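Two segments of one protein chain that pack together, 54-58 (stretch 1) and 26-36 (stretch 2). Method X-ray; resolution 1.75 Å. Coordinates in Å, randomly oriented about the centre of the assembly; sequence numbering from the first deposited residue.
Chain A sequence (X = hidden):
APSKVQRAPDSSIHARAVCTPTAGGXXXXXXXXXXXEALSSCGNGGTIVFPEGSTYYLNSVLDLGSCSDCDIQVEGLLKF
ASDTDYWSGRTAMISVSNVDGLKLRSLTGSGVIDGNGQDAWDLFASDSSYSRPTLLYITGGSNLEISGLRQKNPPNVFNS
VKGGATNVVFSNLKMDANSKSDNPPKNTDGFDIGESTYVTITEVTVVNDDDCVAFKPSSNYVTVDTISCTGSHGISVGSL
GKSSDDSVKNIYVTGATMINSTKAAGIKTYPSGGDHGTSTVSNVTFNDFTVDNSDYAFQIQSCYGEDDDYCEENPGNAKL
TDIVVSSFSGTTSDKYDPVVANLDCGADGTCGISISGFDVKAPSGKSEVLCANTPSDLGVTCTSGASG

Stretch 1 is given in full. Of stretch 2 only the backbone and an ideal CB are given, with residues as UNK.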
# COMPACT_ATOMS: atom_id res chain seq x y z
N SER A 54 -12.96 -24.29 -8.15
CA SER A 54 -11.79 -24.65 -8.98
C SER A 54 -10.47 -24.25 -8.31
O SER A 54 -10.46 -23.38 -7.43
CB SER A 54 -11.90 -24.07 -10.39
OG SER A 54 -11.82 -22.65 -10.38
N THR A 55 -9.38 -24.90 -8.70
CA THR A 55 -8.03 -24.47 -8.30
C THR A 55 -7.15 -24.45 -9.55
O THR A 55 -7.04 -25.46 -10.27
CB THR A 55 -7.39 -25.38 -7.23
OG1 THR A 55 -8.19 -25.36 -6.03
CG2 THR A 55 -5.99 -24.89 -6.86
N TYR A 56 -6.55 -23.30 -9.81
CA TYR A 56 -5.60 -23.15 -10.92
C TYR A 56 -4.22 -22.91 -10.34
O TYR A 56 -4.09 -22.22 -9.32
CB TYR A 56 -6.01 -21.98 -11.80
CG TYR A 56 -7.25 -22.24 -12.62
CD1 TYR A 56 -8.52 -22.20 -12.03
CD2 TYR A 56 -7.16 -22.54 -13.98
CE1 TYR A 56 -9.66 -22.44 -12.78
CE2 TYR A 56 -8.29 -22.80 -14.73
CZ TYR A 56 -9.54 -22.75 -14.14
OH TYR A 56 -10.65 -22.99 -14.90
N TYR A 57 -3.21 -23.48 -10.98
CA TYR A 57 -1.83 -23.42 -10.51
C TYR A 57 -1.09 -22.52 -11.46
O TYR A 57 -1.00 -22.82 -12.64
CB TYR A 57 -1.20 -24.82 -10.47
CG TYR A 57 -1.93 -25.67 -9.48
CD1 TYR A 57 -1.68 -25.54 -8.11
CD2 TYR A 57 -2.92 -26.56 -9.90
CE1 TYR A 57 -2.37 -26.31 -7.18
CE2 TYR A 57 -3.63 -27.33 -8.98
CZ TYR A 57 -3.35 -27.19 -7.63
OH TYR A 57 -4.05 -27.93 -6.70
N LEU A 58 -0.60 -21.40 -10.94
CA LEU A 58 0.03 -20.42 -11.79
C LEU A 58 1.51 -20.47 -11.48
O LEU A 58 1.95 -20.01 -10.42
CB LEU A 58 -0.55 -19.03 -11.51
CG LEU A 58 -1.96 -18.73 -12.08
CD1 LEU A 58 -3.02 -19.68 -11.60
CD2 LEU A 58 -2.35 -17.31 -11.69
N UNK A 26 -3.17 -30.04 -11.52
CA UNK A 26 -1.96 -30.47 -10.83
C UNK A 26 -0.93 -29.36 -10.70
O UNK A 26 -0.64 -28.67 -11.67
CB UNK A 26 -1.34 -31.66 -11.56
N UNK A 27 -0.36 -29.23 -9.50
CA UNK A 27 0.56 -28.12 -9.22
C UNK A 27 1.84 -28.20 -10.04
O UNK A 27 2.52 -27.20 -10.18
CB UNK A 27 0.91 -28.09 -7.73
N UNK A 28 2.17 -29.37 -10.58
CA UNK A 28 3.34 -29.47 -11.46
C UNK A 28 3.05 -29.02 -12.88
O UNK A 28 3.96 -28.96 -13.71
CB UNK A 28 3.86 -30.91 -11.48
N UNK A 29 1.79 -28.74 -13.18
CA UNK A 29 1.41 -28.25 -14.51
C UNK A 29 1.01 -26.79 -14.44
O UNK A 29 0.06 -26.45 -13.73
CB UNK A 29 0.27 -29.08 -15.09
N UNK A 30 1.72 -25.96 -15.18
CA UNK A 30 1.44 -24.52 -15.20
C UNK A 30 0.14 -24.27 -15.98
O UNK A 30 0.03 -24.69 -17.14
CB UNK A 30 2.60 -23.75 -15.82
N UNK A 31 -0.85 -23.63 -15.34
CA UNK A 31 -2.10 -23.27 -16.01
C UNK A 31 -2.06 -21.91 -16.71
O UNK A 31 -3.02 -21.53 -17.39
CB UNK A 31 -3.24 -23.28 -14.99
N UNK A 32 -0.98 -21.16 -16.53
CA UNK A 32 -0.90 -19.82 -17.13
C UNK A 32 -1.17 -19.82 -18.65
O UNK A 32 -1.95 -19.00 -19.11
CB UNK A 32 0.48 -19.22 -16.86
N UNK A 33 -0.59 -20.76 -19.41
CA UNK A 33 -0.90 -20.68 -20.86
C UNK A 33 -2.38 -20.85 -21.19
O UNK A 33 -2.90 -20.13 -22.04
CB UNK A 33 -0.11 -21.75 -21.62
N UNK A 34 -3.05 -21.78 -20.50
CA UNK A 34 -4.49 -21.96 -20.67
C UNK A 34 -5.26 -20.69 -20.33
O UNK A 34 -6.23 -20.35 -21.02
CB UNK A 34 -4.98 -23.12 -19.80
N UNK A 35 -4.82 -20.00 -19.28
CA UNK A 35 -5.46 -18.76 -18.87
C UNK A 35 -5.26 -17.63 -19.90
O UNK A 35 -6.21 -16.95 -20.27
CB UNK A 35 -4.91 -18.33 -17.51
N UNK A 36 -4.03 -17.44 -20.37
CA UNK A 36 -3.81 -16.37 -21.34
C UNK A 36 -4.43 -16.68 -22.69
O UNK A 36 -4.82 -15.77 -23.41
CB UNK A 36 -2.31 -16.11 -21.51

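Position 26 opens a type I turn that ends at position 29, and its CB points away from stretch 1. A short acceptor such as Asp, Asn or Ser would suit this place, where it can meet the backbone N of position 28. The residue is Asp26: Asp26 OD2 accepts from the N of position 28 at 3.0 Å, and the N of position 29 donates to Asp26 O at 2.9 Å.

At position 27 the backbone lies over the Tyr57 ring, and the ideal CB is already 3.7 Å from Tyr57 CD1. With CB set sideways, a small residue such as Ala or Ser can rest on the ring. Ser27 is found; its CB stands 4.0 Å from the centroid of the Tyr57 ring, over the face, in a CH-pi contact, and Ser27 CA lies 3.5 Å from Tyr57 CG.

Positions 28 and 29 have no atom of stretch 1 within 5.5 Å of the ideal CB, so stretch 1 sets no demand and many residues would do. They are Ser28 and Thr29.

Position 30 also directs its CB away, but it precedes a helical turn in which the N of position 32 needs an acceptor. Asp, Asn, Ser or Thr would serve as a cap. Asp30, with chi1 t, is placed so that Asp30 OD1 accepts from the N of position 32 at 3.1 Å.

Position 31 is tightly constrained. Its N faces Tyr57 O, its CB points toward the strand, and the ideal CB is a tight 3.3 Å from Tyr57 O. Tyr57 N offers a donor nearby, which favours a short acceptor, Asp or Asn. Asp31 pairs with both backbone groups of Tyr57: Asp31 N donates to Tyr57 O at 2.8 Å, and Tyr57 N donates to Asp31 OD2 at 2.8 Å. A water also lies 2.6 Å from Asp31 OD2 and 2.8 Å from Thr55 O.

Position 32 has helical angles and a sideways CB, 5.2 Å from Leu58 CA in its ideal place. A medium aliphatic residue, Val, Ile or Leu, could close that gap. Val32 brings CG2 to 3.9 Å from Leu58 CB.

Positions 33 and 34 have no atom of stretch 1 within 5.5 Å of the ideal CB, so many residues would do, including proline at 33, in the first turn. They are Pro33 and Ala34.

At position 35, CB points toward the strand but is too distant to touch it, so a longer apolar chain, Ile, Leu or Met, would suit. Ile35 CD1 comes to 3.9 Å from Leu58 CD1 and 4.3 Å from Tyr56 CD2.

Position 36 is out of reach and permissive; it is Thr36.

Stretch 2 26-36: DSSTDDVPAIT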
# COMPACT_ATOMS: atom_id res chain seq x y z
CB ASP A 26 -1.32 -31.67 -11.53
CG ASP A 26 -0.19 -32.25 -10.72
OD1 ASP A 26 -0.47 -32.91 -9.69
OD2 ASP A 26 0.97 -32.02 -11.08
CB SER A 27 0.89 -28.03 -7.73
OG SER A 27 1.57 -29.20 -7.29
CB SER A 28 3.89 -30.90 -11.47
OG SER A 28 4.50 -31.15 -10.23
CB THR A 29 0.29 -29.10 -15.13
OG1 THR A 29 0.76 -30.44 -15.28
CG2 THR A 29 -0.10 -28.56 -16.51
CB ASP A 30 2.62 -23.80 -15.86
CG ASP A 30 2.59 -22.31 -15.63
OD1 ASP A 30 1.61 -21.80 -15.05
OD2 ASP A 30 3.58 -21.66 -16.02
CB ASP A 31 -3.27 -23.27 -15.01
CG ASP A 31 -3.63 -24.67 -14.53
OD1 ASP A 31 -3.53 -25.64 -15.32
OD2 ASP A 31 -4.02 -24.81 -13.34
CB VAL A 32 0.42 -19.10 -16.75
CG1 VAL A 32 0.66 -17.88 -17.62
CG2 VAL A 32 0.39 -18.69 -15.28
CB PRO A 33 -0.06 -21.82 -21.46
CG PRO A 33 1.12 -21.88 -20.54
CD PRO A 33 0.55 -21.67 -19.15
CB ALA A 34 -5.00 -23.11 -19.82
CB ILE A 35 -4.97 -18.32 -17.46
CG1 ILE A 35 -5.35 -19.39 -16.42
CG2 ILE A 35 -5.52 -16.95 -17.11
CD1 ILE A 35 -4.65 -19.25 -15.07
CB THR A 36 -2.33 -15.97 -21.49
OG1 THR A 36 -1.57 -17.13 -21.86
CG2 THR A 36 -1.80 -15.40 -20.16
O HOH W 1 -5.58 -26.64 -12.29
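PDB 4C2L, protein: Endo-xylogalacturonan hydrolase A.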